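Local coordinates for lipoprotein signal peptidase (Staphylococcus aureus, PDB 6RYO) that probably removes signal peptides from prolipoproteins in the bacterial membrane, as an aspartic endopeptidase of the A8 family that cuts just before the lipid-modified cysteine, at residues K27-G32 with F115-I120; F44-K49 with F131-L136; S61-V64 with L69-T72. One frame throughout, in Å; residues are numbered along the deposited sequence.

Contact 1: K27-G32 with F115-I120. With OLC ((2R)-2,3-dihydroxypropyl (9Z)-octadec-9-enoate), chain D.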
loop_
_atom_site.group_PDB
_atom_site.type_symbol
_atom_site.label_atom_id
_atom_site.label_comp_id
_atom_site.label_asym_id
_atom_site.label_seq_id
_atom_site.Cartn_x
_atom_site.Cartn_y
_atom_site.Cartn_z
ATOM N N LYS A 27 4.665 3.055 25.974
ATOM C CA LYS A 27 4.692 4.477 25.681
ATOM C C LYS A 27 3.330 4.937 25.184
ATOM O O LYS A 27 2.487 4.134 24.772
ATOM C CB LYS A 27 5.771 4.808 24.639
ATOM C CG LYS A 27 7.177 4.415 25.075
ATOM C CD LYS A 27 8.235 4.856 24.073
ATOM C CE LYS A 27 8.212 4.005 22.819
ATOM N NZ LYS A 27 9.345 4.338 21.909
ATOM N N LYS A 28 3.124 6.252 25.248
ATOM C CA LYS A 28 1.894 6.845 24.735
ATOM C C LYS A 28 1.806 6.687 23.222
ATOM O O LYS A 28 0.826 6.147 22.695
ATOM C CB LYS A 28 1.827 8.319 25.143
ATOM C CG LYS A 28 0.462 8.967 24.962
ATOM C CD LYS A 28 0.435 10.367 25.558
ATOM C CE LYS A 28 -0.961 10.968 25.493
ATOM N NZ LYS A 28 -1.027 12.320 26.119
ATOM N N TYR A 29 2.826 7.156 22.506
ATOM C CA TYR A 29 2.923 6.995 21.061
ATOM C C TYR A 29 4.234 6.298 20.736
ATOM O O TYR A 29 5.310 6.828 21.032
ATOM C CB TYR A 29 2.846 8.344 20.343
ATOM C CG TYR A 29 1.614 9.150 20.671
ATOM C CD1 TYR A 29 0.358 8.734 20.256
ATOM C CD2 TYR A 29 1.712 10.338 21.383
ATOM C CE1 TYR A 29 -0.770 9.472 20.550
ATOM C CE2 TYR A 29 0.591 11.083 21.681
ATOM C CZ TYR A 29 -0.647 10.645 21.262
ATOM O OH TYR A 29 -1.769 11.383 21.555
ATOM N N PHE A 30 4.143 5.115 20.128
ATOM C CA PHE A 30 5.321 4.375 19.670
ATOM C C PHE A 30 5.794 4.963 18.337
ATOM O O PHE A 30 5.743 4.332 17.279
ATOM C CB PHE A 30 5.008 2.890 19.544
ATOM C CG PHE A 30 4.737 2.204 20.858
ATOM C CD1 PHE A 30 3.490 2.287 21.456
ATOM C CD2 PHE A 30 5.727 1.465 21.485
ATOM C CE1 PHE A 30 3.238 1.653 22.660
ATOM C CE2 PHE A 30 5.480 0.827 22.691
ATOM C CZ PHE A 30 4.233 0.924 23.278
ATOM N N ILE A 31 6.271 6.207 18.411
ATOM C CA ILE A 31 6.681 6.916 17.202
ATOM C C ILE A 31 7.931 6.283 16.595
ATOM O O ILE A 31 8.079 6.230 15.369
ATOM C CB ILE A 31 6.887 8.411 17.510
ATOM C CG1 ILE A 31 7.370 9.162 16.267
ATOM C CG2 ILE A 31 7.857 8.590 18.664
ATOM C CD1 ILE A 31 7.567 10.645 16.483
ATOM N N GLY A 32 8.844 5.789 17.434
ATOM C CA GLY A 32 10.048 5.166 16.909
ATOM C C GLY A 32 9.756 3.912 16.106
ATOM O O GLY A 32 10.322 3.705 15.031
ATOM N N PHE A 115 -0.527 -2.128 18.743
ATOM C CA PHE A 115 -1.124 -2.913 17.665
ATOM C C PHE A 115 -1.779 -2.019 16.619
ATOM O O PHE A 115 -1.553 -2.185 15.415
ATOM C CB PHE A 115 -2.141 -3.900 18.242
ATOM C CG PHE A 115 -2.849 -4.719 17.203
ATOM C CD1 PHE A 115 -4.099 -4.342 16.737
ATOM C CD2 PHE A 115 -2.269 -5.868 16.694
ATOM C CE1 PHE A 115 -4.753 -5.094 15.781
ATOM C CE2 PHE A 115 -2.918 -6.625 15.739
ATOM C CZ PHE A 115 -4.162 -6.238 15.283
ATOM N N MET A 116 -2.607 -1.071 17.058
ATOM C CA MET A 116 -3.275 -0.188 16.109
ATOM C C MET A 116 -2.297 0.795 15.479
ATOM O O MET A 116 -2.422 1.127 14.294
ATOM C CB MET A 116 -4.419 0.560 16.793
ATOM C CG MET A 116 -5.657 -0.288 17.025
ATOM S SD MET A 116 -7.173 0.690 16.972
ATOM C CE MET A 116 -6.977 1.718 18.426
ATOM N N GLN A 117 -1.326 1.279 16.258
ATOM C CA GLN A 117 -0.323 2.189 15.712
ATOM C C GLN A 117 0.480 1.524 14.600
ATOM O O GLN A 117 0.831 2.169 13.605
ATOM C CB GLN A 117 0.596 2.684 16.829
ATOM C CG GLN A 117 -0.081 3.623 17.822
ATOM C CD GLN A 117 0.870 4.138 18.884
ATOM O OE1 GLN A 117 2.088 4.006 18.760
ATOM N NE2 GLN A 117 0.317 4.728 19.937
ATOM N N VAL A 118 0.791 0.234 14.756
ATOM C CA VAL A 118 1.428 -0.518 13.675
ATOM C C VAL A 118 0.493 -0.607 12.474
ATOM O O VAL A 118 0.913 -0.443 11.321
ATOM C CB VAL A 118 1.848 -1.917 14.166
ATOM C CG1 VAL A 118 2.268 -2.797 12.993
ATOM C CG2 VAL A 118 2.976 -1.807 15.181
ATOM N N ALA A 119 -0.790 -0.877 12.731
ATOM C CA ALA A 119 -1.762 -0.996 11.649
ATOM C C ALA A 119 -1.911 0.319 10.893
ATOM O O ALA A 119 -1.932 0.339 9.657
ATOM C CB ALA A 119 -3.107 -1.458 12.207
ATOM N N ILE A 120 -2.027 1.430 11.626
ATOM C CA ILE A 120 -2.115 2.741 10.988
ATOM C C ILE A 120 -0.867 3.014 10.158
ATOM O O ILE A 120 -0.945 3.568 9.054
ATOM C CB ILE A 120 -2.345 3.834 12.049
ATOM C CG1 ILE A 120 -3.677 3.610 12.769
ATOM C CG2 ILE A 120 -2.309 5.214 11.417
ATOM C CD1 ILE A 120 -3.936 4.586 13.892
HETATM C C10 OLC D . 3.276 -11.668 4.675
HETATM C C9 OLC D . 3.511 -10.838 5.670
HETATM C C11 OLC D . 2.272 -12.807 4.847
HETATM C C8 OLC D . 2.783 -11.017 7.000
HETATM C C24 OLC D . 3.003 -5.737 18.706
HETATM C C7 OLC D . 2.814 -9.711 7.792
HETATM C C6 OLC D . 1.805 -9.795 8.935
HETATM C C5 OLC D . 1.998 -8.606 9.872
HETATM C C4 OLC D . 1.371 -8.916 11.229
HETATM C C3 OLC D . 2.325 -8.452 12.327
HETATM C C2 OLC D . 1.594 -8.426 13.669
HETATM C C21 OLC D . 2.358 -6.375 16.384
HETATM C C1 OLC D . 1.655 -7.014 14.249
HETATM C C22 OLC D . 1.895 -6.317 17.835
HETATM O O19 OLC D . 2.016 -6.107 13.575
HETATM O O25 OLC D . 2.551 -5.661 20.029
HETATM O O23 OLC D . 0.758 -5.504 17.926
HETATM O O20 OLC D . 1.291 -6.789 15.580
#

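Contact 2: F44-K49 with F131-L136. With OLC ((2R)-2,3-dihydroxypropyl (9Z)-octadec-9-enoate), chain F.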
loop_
_atom_site.group_PDB
_atom_site.type_symbol
_atom_site.label_atom_id
_atom_site.label_comp_id
_atom_site.label_asym_id
_atom_site.label_seq_id
_atom_site.Cartn_x
_atom_site.Cartn_y
_atom_site.Cartn_z
ATOM N N PHE A 44 11.062 -0.503 0.525
ATOM C CA PHE A 44 10.949 -1.739 -0.243
ATOM C C PHE A 44 9.894 -1.640 -1.337
ATOM O O PHE A 44 10.028 -2.287 -2.380
ATOM C CB PHE A 44 10.641 -2.911 0.683
ATOM C CG PHE A 44 11.858 -3.493 1.342
ATOM C CD1 PHE A 44 12.765 -4.239 0.610
ATOM C CD2 PHE A 44 12.096 -3.296 2.692
ATOM C CE1 PHE A 44 13.888 -4.775 1.209
ATOM C CE2 PHE A 44 13.217 -3.830 3.298
ATOM C CZ PHE A 44 14.114 -4.571 2.555
ATOM N N ASP A 45 8.840 -0.851 -1.126
ATOM C CA ASP A 45 7.856 -0.663 -2.187
ATOM C C ASP A 45 8.440 0.154 -3.331
ATOM O O ASP A 45 8.283 -0.199 -4.505
ATOM C CB ASP A 45 6.597 0.002 -1.635
ATOM C CG ASP A 45 5.713 0.568 -2.728
ATOM O OD1 ASP A 45 5.892 1.750 -3.092
ATOM O OD2 ASP A 45 4.854 -0.180 -3.243
ATOM N N GLN A 46 9.119 1.256 -3.004
ATOM C CA GLN A 46 9.670 2.115 -4.046
ATOM C C GLN A 46 10.829 1.442 -4.769
ATOM O O GLN A 46 10.982 1.601 -5.987
ATOM C CB GLN A 46 10.105 3.451 -3.446
ATOM C CG GLN A 46 8.945 4.376 -3.117
ATOM C CD GLN A 46 8.120 4.724 -4.342
ATOM O OE1 GLN A 46 8.664 5.042 -5.402
ATOM N NE2 GLN A 46 6.800 4.656 -4.207
ATOM N N VAL A 47 11.656 0.689 -4.041
ATOM C CA VAL A 47 12.776 -0.001 -4.673
ATOM C C VAL A 47 12.270 -1.076 -5.628
ATOM O O VAL A 47 12.658 -1.115 -6.800
ATOM C CB VAL A 47 13.723 -0.585 -3.609
ATOM C CG1 VAL A 47 14.651 -1.610 -4.236
ATOM C CG2 VAL A 47 14.534 0.528 -2.953
ATOM N N THR A 48 11.381 -1.951 -5.148
ATOM C CA THR A 48 10.865 -3.030 -5.987
ATOM C C THR A 48 10.144 -2.483 -7.213
ATOM O O THR A 48 10.324 -2.988 -8.328
ATOM C CB THR A 48 9.929 -3.929 -5.177
ATOM O OG1 THR A 48 8.987 -3.119 -4.462
ATOM C CG2 THR A 48 10.721 -4.783 -4.196
ATOM N N LYS A 49 9.304 -1.460 -7.020
ATOM C CA LYS A 49 8.671 -0.790 -8.154
ATOM C C LYS A 49 9.707 -0.312 -9.162
ATOM O O LYS A 49 9.525 -0.467 -10.375
ATOM C CB LYS A 49 7.835 0.393 -7.666
ATOM C CG LYS A 49 6.465 0.040 -7.120
ATOM C CD LYS A 49 5.830 1.257 -6.471
ATOM C CE LYS A 49 4.360 1.033 -6.172
ATOM N NZ LYS A 49 3.774 2.179 -5.426
ATOM N N PHE A 131 1.101 6.948 -3.491
ATOM C CA PHE A 131 0.992 8.391 -3.682
ATOM C C PHE A 131 2.194 8.943 -4.436
ATOM O O PHE A 131 2.049 9.832 -5.284
ATOM C CB PHE A 131 0.838 9.081 -2.325
ATOM C CG PHE A 131 0.777 10.582 -2.403
ATOM C CD1 PHE A 131 -0.388 11.224 -2.792
ATOM C CD2 PHE A 131 1.880 11.350 -2.072
ATOM C CE1 PHE A 131 -0.446 12.606 -2.858
ATOM C CE2 PHE A 131 1.828 12.730 -2.135
ATOM C CZ PHE A 131 0.663 13.360 -2.527
ATOM N N ILE A 132 3.390 8.427 -4.145
ATOM C CA ILE A 132 4.593 8.884 -4.833
ATOM C C ILE A 132 4.529 8.524 -6.313
ATOM O O ILE A 132 4.945 9.305 -7.177
ATOM C CB ILE A 132 5.846 8.295 -4.158
ATOM C CG1 ILE A 132 5.889 8.690 -2.682
ATOM C CG2 ILE A 132 7.112 8.752 -4.873
ATOM C CD1 ILE A 132 6.979 7.995 -1.892
ATOM N N ASP A 133 4.006 7.336 -6.625
ATOM C CA ASP A 133 3.915 6.907 -8.017
ATOM C C ASP A 133 3.017 7.835 -8.827
ATOM O O ASP A 133 3.356 8.211 -9.954
ATOM C CB ASP A 133 3.405 5.468 -8.086
ATOM C CG ASP A 133 4.463 4.454 -7.697
ATOM O OD1 ASP A 133 5.027 4.569 -6.588
ATOM O OD2 ASP A 133 4.727 3.534 -8.501
ATOM N N ARG A 134 1.865 8.215 -8.270
ATOM C CA ARG A 134 0.918 9.031 -9.026
ATOM C C ARG A 134 1.400 10.470 -9.157
ATOM O O ARG A 134 1.196 11.104 -10.199
ATOM C CB ARG A 134 -0.461 8.989 -8.368
ATOM C CG ARG A 134 -1.126 7.623 -8.384
ATOM C CD ARG A 134 -2.584 7.723 -7.965
ATOM N NE ARG A 134 -3.226 6.413 -7.901
ATOM C CZ ARG A 134 -3.335 5.688 -6.794
ATOM N NH1 ARG A 134 -2.847 6.145 -5.649
ATOM N NH2 ARG A 134 -3.934 4.507 -6.831
ATOM N N VAL A 135 2.030 11.008 -8.113
ATOM C CA VAL A 135 2.511 12.385 -8.165
ATOM C C VAL A 135 3.614 12.525 -9.207
ATOM O O VAL A 135 3.626 13.473 -10.000
ATOM C CB VAL A 135 2.988 12.840 -6.775
ATOM C CG1 VAL A 135 3.754 14.151 -6.875
ATOM C CG2 VAL A 135 1.804 12.994 -5.842
ATOM N N LEU A 136 4.553 11.579 -9.224
ATOM C CA LEU A 136 5.678 11.671 -10.148
ATOM C C LEU A 136 5.255 11.331 -11.573
ATOM O O LEU A 136 5.465 12.122 -12.499
ATOM C CB LEU A 136 6.810 10.752 -9.687
ATOM C CG LEU A 136 7.429 11.049 -8.318
ATOM C CD1 LEU A 136 8.589 10.098 -8.030
ATOM C CD2 LEU A 136 7.872 12.505 -8.225
HETATM C C10 OLC F . 9.028 -6.518 4.746
HETATM C C9 OLC F . 9.126 -5.838 5.868
HETATM C C11 OLC F . 8.536 -5.840 3.469
HETATM C C8 OLC F . 8.749 -4.357 5.917
HETATM C C24 OLC F . 12.388 -1.380 17.235
HETATM C C12 OLC F . 8.859 -6.742 2.280
HETATM C C7 OLC F . 8.786 -3.829 7.353
HETATM C C13 OLC F . 8.674 -5.966 0.978
HETATM C C6 OLC F . 9.259 -4.910 8.324
HETATM C C14 OLC F . 9.728 -6.416 -0.030
HETATM C C5 OLC F . 9.369 -4.329 9.731
HETATM C C4 OLC F . 10.707 -3.609 9.881
HETATM C C3 OLC F . 11.177 -3.723 11.327
HETATM C C2 OLC F . 10.149 -3.081 12.259
HETATM C C21 OLC F . 10.574 -2.306 15.781
HETATM C C1 OLC F . 10.523 -3.393 13.704
HETATM C C22 OLC F . 11.616 -2.640 16.848
HETATM O O19 OLC F . 10.297 -4.467 14.152
HETATM O O25 OLC F . 12.400 -1.233 18.628
HETATM O O23 OLC F . 10.972 -3.160 17.979
HETATM O O20 OLC F . 11.140 -2.425 14.506
#

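Contact 3: S61-V64 with L69-T72. With OLC ((2R)-2,3-dihydroxypropyl (9Z)-octadec-9-enoate), chain G.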
loop_
_atom_site.group_PDB
_atom_site.type_symbol
_atom_site.label_atom_id
_atom_site.label_comp_id
_atom_site.label_asym_id
_atom_site.label_seq_id
_atom_site.Cartn_x
_atom_site.Cartn_y
_atom_site.Cartn_z
ATOM N N SER A 61 6.935 -10.842 -18.332
ATOM C CA SER A 61 6.618 -11.629 -17.149
ATOM C C SER A 61 7.654 -12.730 -16.982
ATOM O O SER A 61 7.966 -13.440 -17.943
ATOM C CB SER A 61 5.211 -12.231 -17.254
ATOM O OG SER A 61 4.875 -12.966 -16.090
ATOM N N PHE A 62 8.184 -12.865 -15.766
ATOM C CA PHE A 62 9.093 -13.948 -15.421
ATOM C C PHE A 62 8.655 -14.562 -14.098
ATOM O O PHE A 62 8.132 -13.873 -13.217
ATOM C CB PHE A 62 10.562 -13.467 -15.349
ATOM C CG PHE A 62 11.005 -13.029 -13.976
ATOM C CD1 PHE A 62 11.694 -13.899 -13.146
ATOM C CD2 PHE A 62 10.755 -11.744 -13.528
ATOM C CE1 PHE A 62 12.107 -13.502 -11.889
ATOM C CE2 PHE A 62 11.170 -11.339 -12.270
ATOM C CZ PHE A 62 11.845 -12.220 -11.451
ATOM N N GLU A 63 8.877 -15.868 -13.966
ATOM C CA GLU A 63 8.338 -16.630 -12.849
ATOM C C GLU A 63 9.167 -16.442 -11.582
ATOM O O GLU A 63 10.388 -16.271 -11.628
ATOM C CB GLU A 63 8.281 -18.118 -13.200
ATOM C CG GLU A 63 7.533 -18.435 -14.486
ATOM C CD GLU A 63 7.538 -19.915 -14.817
ATOM O OE1 GLU A 63 8.514 -20.604 -14.451
ATOM O OE2 GLU A 63 6.565 -20.391 -15.439
ATOM N N VAL A 64 8.482 -16.476 -10.440
ATOM C CA VAL A 64 9.121 -16.539 -9.125
ATOM C C VAL A 64 8.905 -17.906 -8.482
ATOM O O VAL A 64 9.865 -18.620 -8.185
ATOM C CB VAL A 64 8.620 -15.403 -8.204
ATOM C CG1 VAL A 64 8.931 -15.715 -6.745
ATOM C CG2 VAL A 64 9.251 -14.087 -8.602
ATOM N N LEU A 69 3.204 -17.691 -8.756
ATOM C CA LEU A 69 3.612 -16.301 -8.588
ATOM C C LEU A 69 4.513 -15.909 -9.748
ATOM O O LEU A 69 5.567 -16.521 -9.956
ATOM C CB LEU A 69 4.319 -16.076 -7.240
ATOM C CG LEU A 69 4.386 -14.665 -6.638
ATOM C CD1 LEU A 69 4.733 -14.744 -5.155
ATOM C CD2 LEU A 69 5.375 -13.754 -7.358
ATOM N N ASN A 70 4.101 -14.883 -10.488
ATOM C CA ASN A 70 4.914 -14.287 -11.535
ATOM C C ASN A 70 5.124 -12.806 -11.248
ATOM O O ASN A 70 4.356 -12.180 -10.511
ATOM C CB ASN A 70 4.267 -14.463 -12.916
ATOM C CG ASN A 70 4.252 -15.903 -13.376
ATOM O OD1 ASN A 70 5.210 -16.371 -13.988
ATOM N ND2 ASN A 70 3.163 -16.615 -13.093
ATOM N N ILE A 71 6.190 -12.256 -11.822
ATOM C CA ILE A 71 6.442 -10.819 -11.801
ATOM C C ILE A 71 6.050 -10.291 -13.175
ATOM O O ILE A 71 6.818 -10.385 -14.138
ATOM C CB ILE A 71 7.896 -10.492 -11.459
ATOM C CG1 ILE A 71 8.258 -11.041 -10.079
ATOM C CG2 ILE A 71 8.117 -8.993 -11.500
ATOM C CD1 ILE A 71 7.396 -10.506 -8.955
ATOM N N THR A 72 4.853 -9.727 -13.267
ATOM C CA THR A 72 4.295 -9.247 -14.525
ATOM C C THR A 72 4.265 -7.724 -14.483
ATOM O O THR A 72 3.532 -7.134 -13.682
ATOM C CB THR A 72 2.904 -9.829 -14.756
ATOM O OG1 THR A 72 2.981 -11.260 -14.777
ATOM C CG2 THR A 72 2.346 -9.346 -16.079
HETATM C C10 OLC G . 7.413 -9.882 -3.408
HETATM C C9 OLC G . 8.272 -9.043 -3.950
HETATM C C11 OLC G . 7.169 -11.260 -4.021
HETATM C C8 OLC G . 9.056 -9.412 -5.208
HETATM C C24 OLC G . 14.184 -10.068 -15.463
HETATM C C12 OLC G . 7.170 -12.317 -2.917
HETATM C C7 OLC G . 10.206 -8.421 -5.388
HETATM C C13 OLC G . 5.746 -12.548 -2.415
HETATM C C6 OLC G . 10.738 -8.478 -6.819
HETATM C C5 OLC G . 12.095 -7.779 -6.872
HETATM C C4 OLC G . 12.429 -7.378 -8.308
HETATM C C3 OLC G . 12.966 -8.583 -9.077
HETATM C C2 OLC G . 13.263 -8.174 -10.520
HETATM C C21 OLC G . 14.589 -10.582 -13.052
HETATM C C1 OLC G . 14.127 -9.245 -11.183
HETATM C C22 OLC G . 15.235 -10.472 -14.431
HETATM O O19 OLC G . 14.720 -10.020 -10.509
HETATM O O25 OLC G . 14.671 -10.330 -16.750
HETATM O O23 OLC G . 16.252 -9.510 -14.400
HETATM O O20 OLC G . 14.227 -9.314 -12.579
#

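Contact 1: K27-G32 with F115-I120
The carboxamide of Q117 meets two aromatic rings of the N-terminal segment, F30 and Y29. At the edge of the F30 ring, in its plane, sits OE1 of Q117, 3.5 Å from F30 CD1, with the amide turned 60° from the ring. The Y29 ring approaches the other end of the amide obliquely, its CD1 4.0 Å from Q117 NE2, and has CG of its neighbour K28 over one face. On the far side of the helix, the edge of the F115 ring is met in plane by O23 of a monoolein, 3.3 Å from F115 CD2, while V118 CG1 lies by the ester carbonyl of the same lipid.

Q117 stands near the start of helix 114-137 and reaches out to the chain just ahead of helix 31-55. Its side chain is extended beyond CG (chi2 -178°), which carries the amide out to the backbone of K28 and F30. Both of its ends are used there. NE2 donates to K28 O at 3.1 Å, with the acceptor in the amide plane; OE1 accepts from F30 N at 2.7 Å, in its carbonyl plane and on a lone pair. F30 is the N-cap of helix 31-55 and the centre of an inverse gamma turn, so the amide ties down the turn that leads into the first transmembrane helix. NE2 also donates to A110 O in the loop before helix 114-137, and Y29 OH bonds I107 O.

With donor and acceptor both engaged, the flip of the amide is fixed: exchanging its N and O would set like against like at both backbone partners. The buried carboxamide thus has main-chain partners at both its ends: K28 O and A110 O for NE2, F30 N for OE1.

Contact 2: F44-K49 with F131-L136
A salt-bridge network of D45, K49 and D133 links helix 31-55 to helix 114-137 beside the active site of this membrane aspartic protease. The K49 side chain lies about 6 Å from that of D142 and about 7 Å from that of D160, the predicted catalytic pair. The two helix segments run at 51° to each other, their axes 11.5 Å apart at closest approach, and K49 and Q46 reach across to D133.

K49 is extended beyond CG, coming at D133 from the opposite direction. Its CD passes close to D133 OD2, and NZ ends 2.9 Å from D133 OD1 in a salt bridge whose hydrogen bond is weak. One turn back on its own helix, D45 OD1 offers its syn lone pair to the same NZ at 3.2 Å. NZ thus touches both carboxylates, whose OD1 atoms are 4.6 Å apart, and its charge would probably offset their mutual repulsion; N130 OD1 is a further partner of NZ.

The second oxygens are held as well: D45 OD2 takes the backbone N of A159 and D133 OD2 that of V141, which fastens the network to helix 158-174 and strand 140-146, the elements that carry D160 and D142.

Q46 bends at chi2 (-60°), bringing its amide across I132, with Q46 NE2 3.8 Å from I132 CB. From there NE2 donates to D133 OD1 at 3.0 Å, nearly straight at 159°, meeting that oxygen almost along its C-O axis.

Contact 3: S61-V64 with L69-T72
In the antiparallel beta hairpin of strands 61-63 and 69-76, I71 has its CB 3.5 Å from CE2 of F62, its partner in a hydrogen-bonded pair. Farther out, I71 CG1 also lies near that ring but touches V64 CG2 more closely, at 3.5 Å; CG2 keeps to the F62 side, and CD1 ends near V64 CG2. With CG1 anti to the carbonyl carbon (chi1 -60°), that branch is set against V64 CG2. The F62 ring lies beside I71, pointing the same way, and has C21 of a monoolein glycerol over one face, while V64 CB also packs on L69 CD2.

The strands are joined by I71 N to F62 O at 2.9 Å, nearly straight at 176°, by the longer return bond from F62 N to I71 O, and by V64 N to L69 O. E63 and N70 share the other face with S61 and T72; N70 OD1 lies 3.1 Å from E63 CG. Strand 69-76 is the central one, with strand 140-146 along its other edge, and D145 OD2 of that strand bonds T72 OG1. The same T72 OG1 accepts a hydrogen bond from S61 OG at 2.9 Å.

In the fold
Contacts 1 and 2 join the same two helices, 31-55 and 114-137, at places whose centres lie 24 Å apart: contact 1 at the start of both, contact 2 farther along, near the predicted active site. Contact 3 is a local hairpin, nested along the chain inside the loops closed by the other two. Its centre is 19 Å from that of contact 2, nearest atoms about 7 Å apart, and 35 Å from that of contact 1, across the chain's centre. The helix pair is thus tied at two levels of the transmembrane bundle, while the three-stranded sheet lies beyond contact 2 and carries D142, one of the two predicted catalytic aspartates, on its strand 140-146.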